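Local coordinates for protein putative tryptophan halogenase (Xanthomonas campestris pv. campestris, PDB 6Y1W) that is a flavin-dependent halogenase that probably uses FAD in a monooxygenase-type reaction to halogenate an indole-containing substrate, at residues 21-27 with 219-223; 29-33 with 174-179; 46-52 with 184-190; 189-194 with 204-208. All blocks are in the same frame, centred on the assembly; numbering follows the deposited sequence.

Contact 1 (21-27 with 219-223)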
# COMPACT_ATOMS: atom_id res chain seq x y z
N ILE A 21 -19.26 21.23 -13.70
CA ILE A 21 -19.57 20.60 -12.41
C ILE A 21 -21.06 20.81 -12.16
O ILE A 21 -21.53 21.95 -12.07
CB ILE A 21 -18.72 21.22 -11.28
CG1 ILE A 21 -17.25 20.96 -11.59
CG2 ILE A 21 -19.08 20.59 -9.91
CD1 ILE A 21 -16.26 21.71 -10.70
N ALA A 22 -21.81 19.73 -12.07
CA ALA A 22 -23.25 19.81 -11.84
C ALA A 22 -23.51 19.63 -10.35
O ALA A 22 -23.26 18.56 -9.81
CB ALA A 22 -24.00 18.75 -12.65
N GLY A 23 -23.95 20.70 -9.69
CA GLY A 23 -24.18 20.66 -8.26
C GLY A 23 -23.10 21.39 -7.47
O GLY A 23 -21.93 21.41 -7.84
N GLY A 24 -23.52 21.98 -6.35
CA GLY A 24 -22.63 22.72 -5.48
C GLY A 24 -22.39 21.92 -4.22
O GLY A 24 -22.04 20.74 -4.29
N GLY A 25 -22.61 22.57 -3.08
CA GLY A 25 -22.42 22.00 -1.80
C GLY A 25 -20.96 21.61 -1.62
O GLY A 25 -20.05 22.10 -2.28
N THR A 26 -20.73 20.68 -0.70
CA THR A 26 -19.38 20.23 -0.41
C THR A 26 -18.74 19.55 -1.63
O THR A 26 -17.57 19.77 -1.95
CB THR A 26 -19.48 19.26 0.76
OG1 THR A 26 -20.27 19.87 1.81
CG2 THR A 26 -18.14 18.90 1.24
N ALA A 27 -19.50 18.65 -2.26
CA ALA A 27 -18.88 17.88 -3.34
C ALA A 27 -18.48 18.79 -4.49
O ALA A 27 -17.36 18.69 -5.02
CB ALA A 27 -19.83 16.79 -3.84
N LEU A 219 -18.62 16.64 -14.03
CA LEU A 219 -18.58 16.03 -12.70
C LEU A 219 -19.98 16.04 -12.12
O LEU A 219 -20.60 17.11 -11.99
CB LEU A 219 -17.63 16.80 -11.77
CG LEU A 219 -16.22 17.05 -12.32
CD1 LEU A 219 -15.34 17.71 -11.24
CD2 LEU A 219 -15.60 15.77 -12.89
N ASP A 220 -20.49 14.86 -11.73
CA ASP A 220 -21.84 14.78 -11.17
C ASP A 220 -21.76 14.92 -9.65
O ASP A 220 -21.33 14.00 -8.95
CB ASP A 220 -22.52 13.45 -11.53
CG ASP A 220 -23.99 13.47 -11.20
OD1 ASP A 220 -24.41 14.36 -10.40
OD2 ASP A 220 -24.72 12.58 -11.67
N CYS A 221 -22.06 16.13 -9.18
CA CYS A 221 -22.15 16.43 -7.76
C CYS A 221 -23.59 16.74 -7.36
O CYS A 221 -23.84 17.58 -6.48
CB CYS A 221 -21.23 17.60 -7.41
SG CYS A 221 -19.51 17.24 -7.74
N THR A 222 -24.55 16.08 -8.00
CA THR A 222 -25.95 16.42 -7.75
C THR A 222 -26.57 15.61 -6.63
O THR A 222 -27.79 15.69 -6.45
CB THR A 222 -26.80 16.29 -9.03
OG1 THR A 222 -26.78 14.95 -9.54
CG2 THR A 222 -26.27 17.25 -10.08
N GLY A 223 -25.78 14.78 -5.95
CA GLY A 223 -26.30 14.13 -4.74
C GLY A 223 -27.11 12.90 -5.14
O GLY A 223 -26.82 12.22 -6.12
O HOH W 1 -23.84 18.54 -3.97
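Cys-221, Leu-219 and Ala-22 have the most surface buried where the first strand of the nucleotide-binding fold meets a parallel neighbour. Both backbone polar groups of Ala-22 bond to the same neighbour: its N donates to Leu-219 O at 2.9 Å, and its O accepts from Cys-221 N at 2.8 Å, the alternating pattern of parallel strands. Its small methyl group meets Thr-222, CB to CG2 at 3.7 Å. On the other face Leu-219 CD1 packs on Ile-21 CG1 at 3.8 Å, two branched aliphatic chains filling the interior. Cys-221, just past the strand, points its side chain under the turn: CB lies 3.9 Å from Ala-27 CB and SG 4.0 Å from Ile-21 CG2; a compact side chain suits this close spot, SG being 3.7 Å from Ala-27 C. Gly-23 must be glycine, since a CB would collide with Cys-221 O. A water lies 2.9 Å from Gly-24 O and 2.7 Å from Cys-221 O, between the two carbonyls. Asp-220 OD1 accepts from Thr-222 N at 3.0 Å, an Asx turn that shapes the strand's exit. Strand, glycine turn and helix fit the GxGxxG pattern of Rossmann-type FAD binding, and Gly-24 to Ala-27 are predicted to bind FAD; here a tartrate takes the backbone N atoms of Thr-26 and Ala-27. Strand 44-49 flanks Ile-21, strand 333-335 flanks Asp-220, and helix 350-363 packs on Ala-27 and Leu-219.

Contact 2 (29-33 with 174-179)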
# COMPACT_ATOMS: atom_id res chain seq x y z
N TRP A 29 -18.05 22.12 -4.65
CA TRP A 29 -17.05 23.17 -4.43
C TRP A 29 -15.72 22.60 -3.99
O TRP A 29 -14.69 23.23 -4.22
CB TRP A 29 -17.59 24.24 -3.45
CG TRP A 29 -18.65 25.10 -4.10
CD1 TRP A 29 -19.99 25.13 -3.81
CD2 TRP A 29 -18.47 26.01 -5.20
NE1 TRP A 29 -20.63 26.01 -4.64
CE2 TRP A 29 -19.73 26.56 -5.51
CE3 TRP A 29 -17.36 26.41 -5.94
CZ2 TRP A 29 -19.91 27.49 -6.54
CZ3 TRP A 29 -17.53 27.32 -6.96
CH2 TRP A 29 -18.81 27.85 -7.25
N MET A 30 -15.68 21.42 -3.35
CA MET A 30 -14.37 20.78 -3.17
C MET A 30 -13.77 20.44 -4.52
O MET A 30 -12.56 20.58 -4.72
CB MET A 30 -14.48 19.52 -2.30
CG MET A 30 -14.63 19.73 -0.83
SD MET A 30 -14.87 18.21 0.14
CE MET A 30 -13.23 17.47 -0.01
N ALA A 31 -14.58 19.96 -5.46
CA ALA A 31 -14.06 19.62 -6.79
C ALA A 31 -13.61 20.87 -7.52
O ALA A 31 -12.53 20.90 -8.12
CB ALA A 31 -15.14 18.88 -7.59
N ALA A 32 -14.44 21.92 -7.49
CA ALA A 32 -14.08 23.16 -8.16
C ALA A 32 -12.80 23.73 -7.58
O ALA A 32 -11.98 24.27 -8.32
CB ALA A 32 -15.20 24.19 -8.01
N ALA A 33 -12.64 23.64 -6.26
CA ALA A 33 -11.48 24.24 -5.61
C ALA A 33 -10.20 23.55 -6.03
O ALA A 33 -9.22 24.21 -6.41
CB ALA A 33 -11.66 24.18 -4.08
N LEU A 174 -14.96 27.33 0.17
CA LEU A 174 -14.36 26.79 -1.04
C LEU A 174 -14.87 27.47 -2.29
O LEU A 174 -14.15 27.51 -3.29
CB LEU A 174 -14.63 25.29 -1.15
CG LEU A 174 -14.00 24.45 -0.04
CD1 LEU A 174 -14.64 23.06 -0.04
CD2 LEU A 174 -12.48 24.34 -0.22
N ARG A 175 -16.11 27.97 -2.26
CA ARG A 175 -16.61 28.72 -3.40
C ARG A 175 -15.78 29.99 -3.60
O ARG A 175 -15.42 30.34 -4.73
CB ARG A 175 -18.07 29.11 -3.19
CG ARG A 175 -18.55 30.09 -4.27
CD ARG A 175 -20.08 30.30 -4.16
NE ARG A 175 -20.43 31.55 -4.82
CZ ARG A 175 -21.63 32.12 -4.71
NH1 ARG A 175 -22.59 31.55 -4.01
NH2 ARG A 175 -21.87 33.29 -5.34
N ARG A 176 -15.52 30.70 -2.50
CA ARG A 176 -14.69 31.90 -2.57
C ARG A 176 -13.30 31.58 -3.11
O ARG A 176 -12.79 32.26 -4.01
CB ARG A 176 -14.56 32.52 -1.18
CG ARG A 176 -15.80 33.20 -0.66
CD ARG A 176 -15.53 33.89 0.70
NE ARG A 176 -16.64 33.68 1.63
CZ ARG A 176 -17.83 34.26 1.51
NH1 ARG A 176 -18.07 35.09 0.49
NH2 ARG A 176 -18.79 34.02 2.40
N PHE A 177 -12.69 30.54 -2.57
CA PHE A 177 -11.40 30.07 -3.08
C PHE A 177 -11.44 29.78 -4.58
O PHE A 177 -10.53 30.17 -5.33
CB PHE A 177 -11.03 28.83 -2.25
CG PHE A 177 -9.72 28.15 -2.60
CD1 PHE A 177 -9.66 27.20 -3.65
CD2 PHE A 177 -8.55 28.37 -1.88
CE1 PHE A 177 -8.49 26.52 -3.96
CE2 PHE A 177 -7.35 27.69 -2.21
CZ PHE A 177 -7.32 26.77 -3.24
N SER A 178 -12.47 29.05 -5.02
CA SER A 178 -12.60 28.62 -6.41
C SER A 178 -12.81 29.79 -7.36
O SER A 178 -12.24 29.81 -8.46
CB SER A 178 -13.78 27.65 -6.53
OG SER A 178 -13.59 26.48 -5.73
N GLU A 179 -13.69 30.72 -7.00
CA GLU A 179 -13.93 31.86 -7.88
C GLU A 179 -12.63 32.64 -8.08
O GLU A 179 -12.42 33.21 -9.17
CB GLU A 179 -15.08 32.70 -7.31
CG GLU A 179 -16.40 31.97 -7.42
CD GLU A 179 -17.57 32.71 -6.79
OE1 GLU A 179 -17.36 33.67 -6.03
OE2 GLU A 179 -18.70 32.28 -7.08
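Two nearly parallel helices meet in this buried contact: helix 167-180 packs beside helix 25-39, which itself lies on the nucleotide-binding sheet; the axes of their short segments approach to 8.5 Å and cross at 29°. Small residues allow this closeness. Ala-33 CB rests 3.6 Å from Phe-177 CD1 and 3.9 Å from Leu-174 CD2, while Ser-178 OG, only 3.0 Å from Ala-33 N, turns back to donate to Leu-174 O at 2.7 Å, so its polar group is satisfied within its own helix. Helix 25-39 is the one that follows the glycine-rich turn of the Rossmann-type fold, and Trp-29, in its first turns, spreads its large indole along the partner helix. Arg-175 CG sits over the six-membered ring of Trp-29, 3.7 Å from the centroid, in a CH-pi contact. The long aliphatic part of Arg-175 suits this role, its charge being turned to Glu-179, with NE 2.9 Å from OE2 in a salt bridge. Met-30, whose flexible chain reaches helix 350-363 too, brings CG to 3.4 Å from Leu-174 CD1.

Contact 3 (46-52 with 184-190). With BU9 (Meso-2,3-Butanediol), chain M.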
# COMPACT_ATOMS: atom_id res chain seq x y z
N THR A 46 -16.82 25.47 -15.09
CA THR A 46 -18.13 26.04 -14.79
C THR A 46 -18.84 25.16 -13.77
O THR A 46 -18.87 23.94 -13.93
CB THR A 46 -18.96 26.12 -16.06
OG1 THR A 46 -18.23 26.91 -17.03
CG2 THR A 46 -20.36 26.68 -15.77
N LEU A 47 -19.44 25.78 -12.74
CA LEU A 47 -20.24 25.05 -11.76
C LEU A 47 -21.66 25.59 -11.81
O LEU A 47 -21.88 26.81 -11.75
CB LEU A 47 -19.66 25.19 -10.34
CG LEU A 47 -20.33 24.29 -9.27
CD1 LEU A 47 -19.31 24.02 -8.17
CD2 LEU A 47 -21.61 24.94 -8.67
N VAL A 48 -22.62 24.67 -11.95
CA VAL A 48 -24.05 24.98 -11.99
C VAL A 48 -24.68 24.52 -10.68
O VAL A 48 -24.57 23.35 -10.31
CB VAL A 48 -24.74 24.28 -13.17
CG1 VAL A 48 -26.26 24.60 -13.19
CG2 VAL A 48 -24.04 24.66 -14.49
N GLU A 49 -25.37 25.42 -10.00
CA GLU A 49 -26.06 25.04 -8.77
C GLU A 49 -27.26 25.95 -8.60
O GLU A 49 -27.26 27.11 -9.03
CB GLU A 49 -25.16 25.11 -7.52
CG GLU A 49 -24.69 26.54 -7.17
CD GLU A 49 -23.91 26.62 -5.85
OE1 GLU A 49 -24.03 25.71 -4.98
OE2 GLU A 49 -23.20 27.63 -5.65
N SER A 50 -28.25 25.44 -7.87
CA SER A 50 -29.48 26.16 -7.61
C SER A 50 -29.44 26.73 -6.20
O SER A 50 -29.07 26.02 -5.26
CB SER A 50 -30.67 25.22 -7.74
OG SER A 50 -31.83 25.85 -7.24
N ASP A 51 -29.82 28.01 -6.06
CA ASP A 51 -29.95 28.59 -4.72
C ASP A 51 -31.07 27.96 -3.90
O ASP A 51 -31.13 28.16 -2.68
CB ASP A 51 -30.18 30.10 -4.82
CG ASP A 51 -28.92 30.85 -5.20
OD1 ASP A 51 -27.83 30.29 -4.95
OD2 ASP A 51 -29.02 31.96 -5.75
N GLU A 52 -31.99 27.25 -4.53
CA GLU A 52 -33.06 26.58 -3.80
C GLU A 52 -32.64 25.22 -3.23
O GLU A 52 -33.47 24.56 -2.58
CB GLU A 52 -34.29 26.44 -4.69
CG GLU A 52 -34.60 27.72 -5.48
CD GLU A 52 -35.42 27.49 -6.74
OE1 GLU A 52 -35.86 26.34 -6.97
OE2 GLU A 52 -35.63 28.46 -7.50
N GLN A 184 -16.35 29.73 -13.06
CA GLN A 184 -17.55 30.48 -13.42
C GLN A 184 -18.74 29.80 -12.77
O GLN A 184 -19.02 28.64 -13.07
CB GLN A 184 -17.72 30.50 -14.94
CG GLN A 184 -19.04 31.15 -15.37
CD GLN A 184 -19.26 31.14 -16.88
OE1 GLN A 184 -20.16 31.81 -17.38
NE2 GLN A 184 -18.43 30.38 -17.61
N ARG A 185 -19.46 30.52 -11.90
CA ARG A 185 -20.64 29.97 -11.24
C ARG A 185 -21.88 30.40 -12.02
O ARG A 185 -22.00 31.57 -12.39
CB ARG A 185 -20.74 30.44 -9.79
CG ARG A 185 -21.95 29.88 -9.07
CD ARG A 185 -22.02 30.45 -7.67
NE ARG A 185 -23.18 29.96 -6.93
CZ ARG A 185 -24.33 30.61 -6.78
NH1 ARG A 185 -24.52 31.81 -7.35
NH2 ARG A 185 -25.30 30.06 -6.06
N ILE A 186 -22.75 29.44 -12.33
CA ILE A 186 -24.04 29.72 -12.97
C ILE A 186 -25.13 29.23 -12.03
O ILE A 186 -25.16 28.04 -11.66
CB ILE A 186 -24.15 29.05 -14.35
CG1 ILE A 186 -23.02 29.50 -15.28
CG2 ILE A 186 -25.53 29.33 -14.99
CD1 ILE A 186 -23.09 28.91 -16.67
N GLU A 187 -26.00 30.14 -11.57
CA GLU A 187 -27.08 29.79 -10.66
C GLU A 187 -28.27 29.31 -11.48
O GLU A 187 -28.61 29.92 -12.50
CB GLU A 187 -27.49 30.97 -9.78
CG GLU A 187 -28.38 30.59 -8.58
CD GLU A 187 -29.84 30.28 -8.94
OE1 GLU A 187 -30.35 30.88 -9.91
OE2 GLU A 187 -30.47 29.44 -8.25
N GLY A 188 -28.85 28.19 -11.09
CA GLY A 188 -30.02 27.74 -11.80
C GLY A 188 -30.27 26.26 -11.63
O GLY A 188 -29.54 25.55 -10.95
N ARG A 189 -31.31 25.81 -12.32
CA ARG A 189 -31.70 24.41 -12.26
C ARG A 189 -31.56 23.77 -13.63
O ARG A 189 -32.03 24.31 -14.64
CB ARG A 189 -33.15 24.27 -11.76
CG ARG A 189 -33.32 24.79 -10.35
CD ARG A 189 -34.77 24.96 -9.96
NE ARG A 189 -35.32 23.80 -9.26
CZ ARG A 189 -34.82 23.27 -8.14
NH1 ARG A 189 -33.76 23.80 -7.55
NH2 ARG A 189 -35.41 22.21 -7.59
N ILE A 190 -31.02 22.57 -13.62
CA ILE A 190 -30.81 21.81 -14.84
C ILE A 190 -32.17 21.24 -15.27
O ILE A 190 -32.81 20.50 -14.52
CB ILE A 190 -29.78 20.70 -14.63
CG1 ILE A 190 -28.42 21.29 -14.26
CG2 ILE A 190 -29.61 19.87 -15.88
CD1 ILE A 190 -27.44 20.23 -13.81
C03 BU9 M . -29.93 20.00 -8.97
C04 BU9 M . -30.01 21.33 -9.73
O06 BU9 M . -30.25 21.05 -11.09
C05 BU9 M . -28.71 22.14 -9.58
C01 BU9 M . -28.37 22.33 -8.10
O6 BU9 M . -27.63 21.51 -10.23
O HOH W 2 -32.32 27.78 -9.11
O HOH W 3 -26.78 33.22 -6.45
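Parallel strands 46-49 and 184-187 pair through a regular ladder in which Leu-47 and Glu-49 use both backbone polar groups. Leu-47 N donates to Gln-184 O at 2.9 Å and Leu-47 O accepts from Ile-186 N at 2.8 Å; Glu-49 N then donates to Ile-186 O at 3.1 Å, and Glu-49 O accepts from Gly-188 N at 2.8 Å. Gly-188 suits its place because its backbone angles would press a CB against the preceding carbonyl. On the face that carries Arg-185 and Glu-49, charged groups pair: Arg-185 NE reaches Glu-49 OE2 at 2.7 Å, and its NH2 reaches Asp-51 OD1 at 2.8 Å, a network in which one long guanidinium serves two carboxylates; Trp-29 NE1 also donates to Glu-49 OE2. A water joins Arg-185 NH1 to Asp-51 OD2. Glu-187 OE2 accepts from Asp-51 N at 2.7 Å. Ser-50 OG accepts from Glu-52 N at 3.1 Å, an ST turn, and from Arg-189 NH1 at 2.8 Å. On the face that carries Thr-46, Val-48 and Ile-186, Thr-46 CG2 meets Ile-186 CD1 at 3.6 Å. Ile-190 N donates to BU9 O06 at 3.1 Å, placing the butanediol beside the ends of both strands. An acidic residue ending the second strand, as Glu-49 does here, is typical of Rossmann-type FAD domains, where it commonly binds the adenosine ribose.

Contact 4 (189-194 with 204-208). With BU9 (Meso-2,3-Butanediol), chain M.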
# COMPACT_ATOMS: atom_id res chain seq x y z
N ARG A 189 -31.31 25.81 -12.32
CA ARG A 189 -31.70 24.41 -12.26
C ARG A 189 -31.56 23.77 -13.63
O ARG A 189 -32.03 24.31 -14.64
CB ARG A 189 -33.15 24.27 -11.76
CG ARG A 189 -33.32 24.79 -10.35
CD ARG A 189 -34.77 24.96 -9.96
NE ARG A 189 -35.32 23.80 -9.26
CZ ARG A 189 -34.82 23.27 -8.14
NH1 ARG A 189 -33.76 23.80 -7.55
NH2 ARG A 189 -35.41 22.21 -7.59
N ILE A 190 -31.02 22.57 -13.62
CA ILE A 190 -30.81 21.81 -14.84
C ILE A 190 -32.17 21.24 -15.27
O ILE A 190 -32.81 20.50 -14.52
CB ILE A 190 -29.78 20.70 -14.63
CG1 ILE A 190 -28.42 21.29 -14.26
CG2 ILE A 190 -29.61 19.87 -15.88
CD1 ILE A 190 -27.44 20.23 -13.81
N GLY A 191 -32.61 21.61 -16.47
CA GLY A 191 -33.85 21.08 -17.02
C GLY A 191 -33.68 19.83 -17.86
O GLY A 191 -34.57 18.98 -17.88
N SER A 192 -32.56 19.71 -18.57
CA SER A 192 -32.30 18.51 -19.35
C SER A 192 -30.80 18.35 -19.58
O SER A 192 -30.02 19.30 -19.45
CB SER A 192 -33.07 18.53 -20.67
OG SER A 192 -32.62 19.57 -21.52
N VAL A 193 -30.41 17.11 -19.90
CA VAL A 193 -29.04 16.76 -20.21
C VAL A 193 -29.01 16.23 -21.64
O VAL A 193 -29.74 15.29 -21.96
CB VAL A 193 -28.50 15.71 -19.23
CG1 VAL A 193 -27.04 15.42 -19.50
CG2 VAL A 193 -28.73 16.18 -17.79
N GLN A 194 -28.15 16.81 -22.47
CA GLN A 194 -28.02 16.41 -23.87
C GLN A 194 -26.82 15.50 -24.02
O GLN A 194 -25.76 15.75 -23.45
CB GLN A 194 -27.86 17.62 -24.79
CG GLN A 194 -28.95 18.65 -24.62
CD GLN A 194 -28.95 19.68 -25.73
OE1 GLN A 194 -27.89 20.17 -26.14
NE2 GLN A 194 -30.14 20.04 -26.21
N ALA A 204 -24.00 18.55 -23.10
CA ALA A 204 -24.29 19.85 -22.52
C ALA A 204 -25.38 19.70 -21.48
O ALA A 204 -26.16 18.75 -21.51
CB ALA A 204 -24.75 20.86 -23.59
N LEU A 205 -25.44 20.67 -20.58
CA LEU A 205 -26.58 20.81 -19.69
C LEU A 205 -27.45 21.94 -20.23
O LEU A 205 -26.96 22.89 -20.85
CB LEU A 205 -26.18 21.13 -18.25
CG LEU A 205 -25.07 20.26 -17.66
CD1 LEU A 205 -24.72 20.82 -16.29
CD2 LEU A 205 -25.47 18.78 -17.57
N VAL A 206 -28.76 21.79 -20.05
CA VAL A 206 -29.71 22.84 -20.41
C VAL A 206 -30.47 23.25 -19.16
O VAL A 206 -31.13 22.40 -18.54
CB VAL A 206 -30.66 22.40 -21.53
CG1 VAL A 206 -31.55 23.59 -21.90
CG2 VAL A 206 -29.87 21.93 -22.75
N LEU A 207 -30.37 24.53 -18.79
CA LEU A 207 -31.03 25.02 -17.59
C LEU A 207 -32.51 25.32 -17.86
O LEU A 207 -32.97 25.34 -19.01
CB LEU A 207 -30.35 26.29 -17.07
CG LEU A 207 -28.84 26.17 -16.80
CD1 LEU A 207 -28.31 27.41 -16.11
CD2 LEU A 207 -28.53 24.93 -15.97
N ASP A 208 -33.24 25.60 -16.78
CA ASP A 208 -34.67 25.85 -16.93
C ASP A 208 -34.96 27.10 -17.74
O ASP A 208 -36.07 27.22 -18.28
CB ASP A 208 -35.32 26.00 -15.55
CG ASP A 208 -35.56 24.68 -14.86
OD1 ASP A 208 -35.44 23.62 -15.53
OD2 ASP A 208 -35.88 24.70 -13.65
C03 BU9 M . -29.93 20.00 -8.97
C04 BU9 M . -30.01 21.33 -9.73
O06 BU9 M . -30.25 21.05 -11.09
C05 BU9 M . -28.71 22.14 -9.58
C01 BU9 M . -28.37 22.33 -8.10
O6 BU9 M . -27.63 21.51 -10.23
O HOH W 4 -32.51 27.73 -14.53
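This beta hairpin, strands 184-195 and 202-207, carries a classic beta bulge at its open end. Arg-189 comes first: its O accepts from Asp-208 N at 2.8 Å, and a water accepts from Arg-189 N at 3.2 Å, while its guanidinium turns off to Ser-50. Ile-190 forms a non-hydrogen-bonded pair with Leu-207, so its N is available to a ligand, donating to BU9 O06 at 3.1 Å; its aliphatic chain packs CD1 on Leu-205 CD1 at 3.7 Å and CG1 on Leu-207 CD2 at 4.0 Å. Gly-191 and Ser-192 then share one partner, Val-206 O, which accepts from Gly-191 N at 2.7 Å and Ser-192 N at 3.0 Å. Glycine fits the first bulge position because a CB there would run into Asp-208 OD1. After the bulge the pairing is regular, Ser-192 O accepting from Val-206 N at 2.9 Å. Val-193, a beta-branched residue well suited to a strand, lies on the same face as Leu-205 and reaches towards helix 227-232. Gln-194, whose OE1 accepts from Arg-212, closes the series: Gln-194 N donates to Ala-204 O at 2.9 Å, and Ala-204 N returns a weak bond to Gln-194 O at 3.3 Å.

From the N terminus, strand 18-22 runs into helix 25-39 and strand 44-49, opening contacts 1, 2 and 3 in turn. Contact 2 closes first, when helix 167-180 returns to helix 25-39; contact 3 follows at once on strand 184-195, so the two cross along the chain. Contact 4 comes next in series, a short hairpin sharing Arg-189 and Ile-190 with contact 3. Contact 1 closes last, at residues 219-223, and all the others nest inside its loop. Contacts 1, 3 and 4 thus join neighbouring strands of one sheet, with contact 2 packing a helical layer on it, where Trp-29 touches Leu-47 and Arg-185.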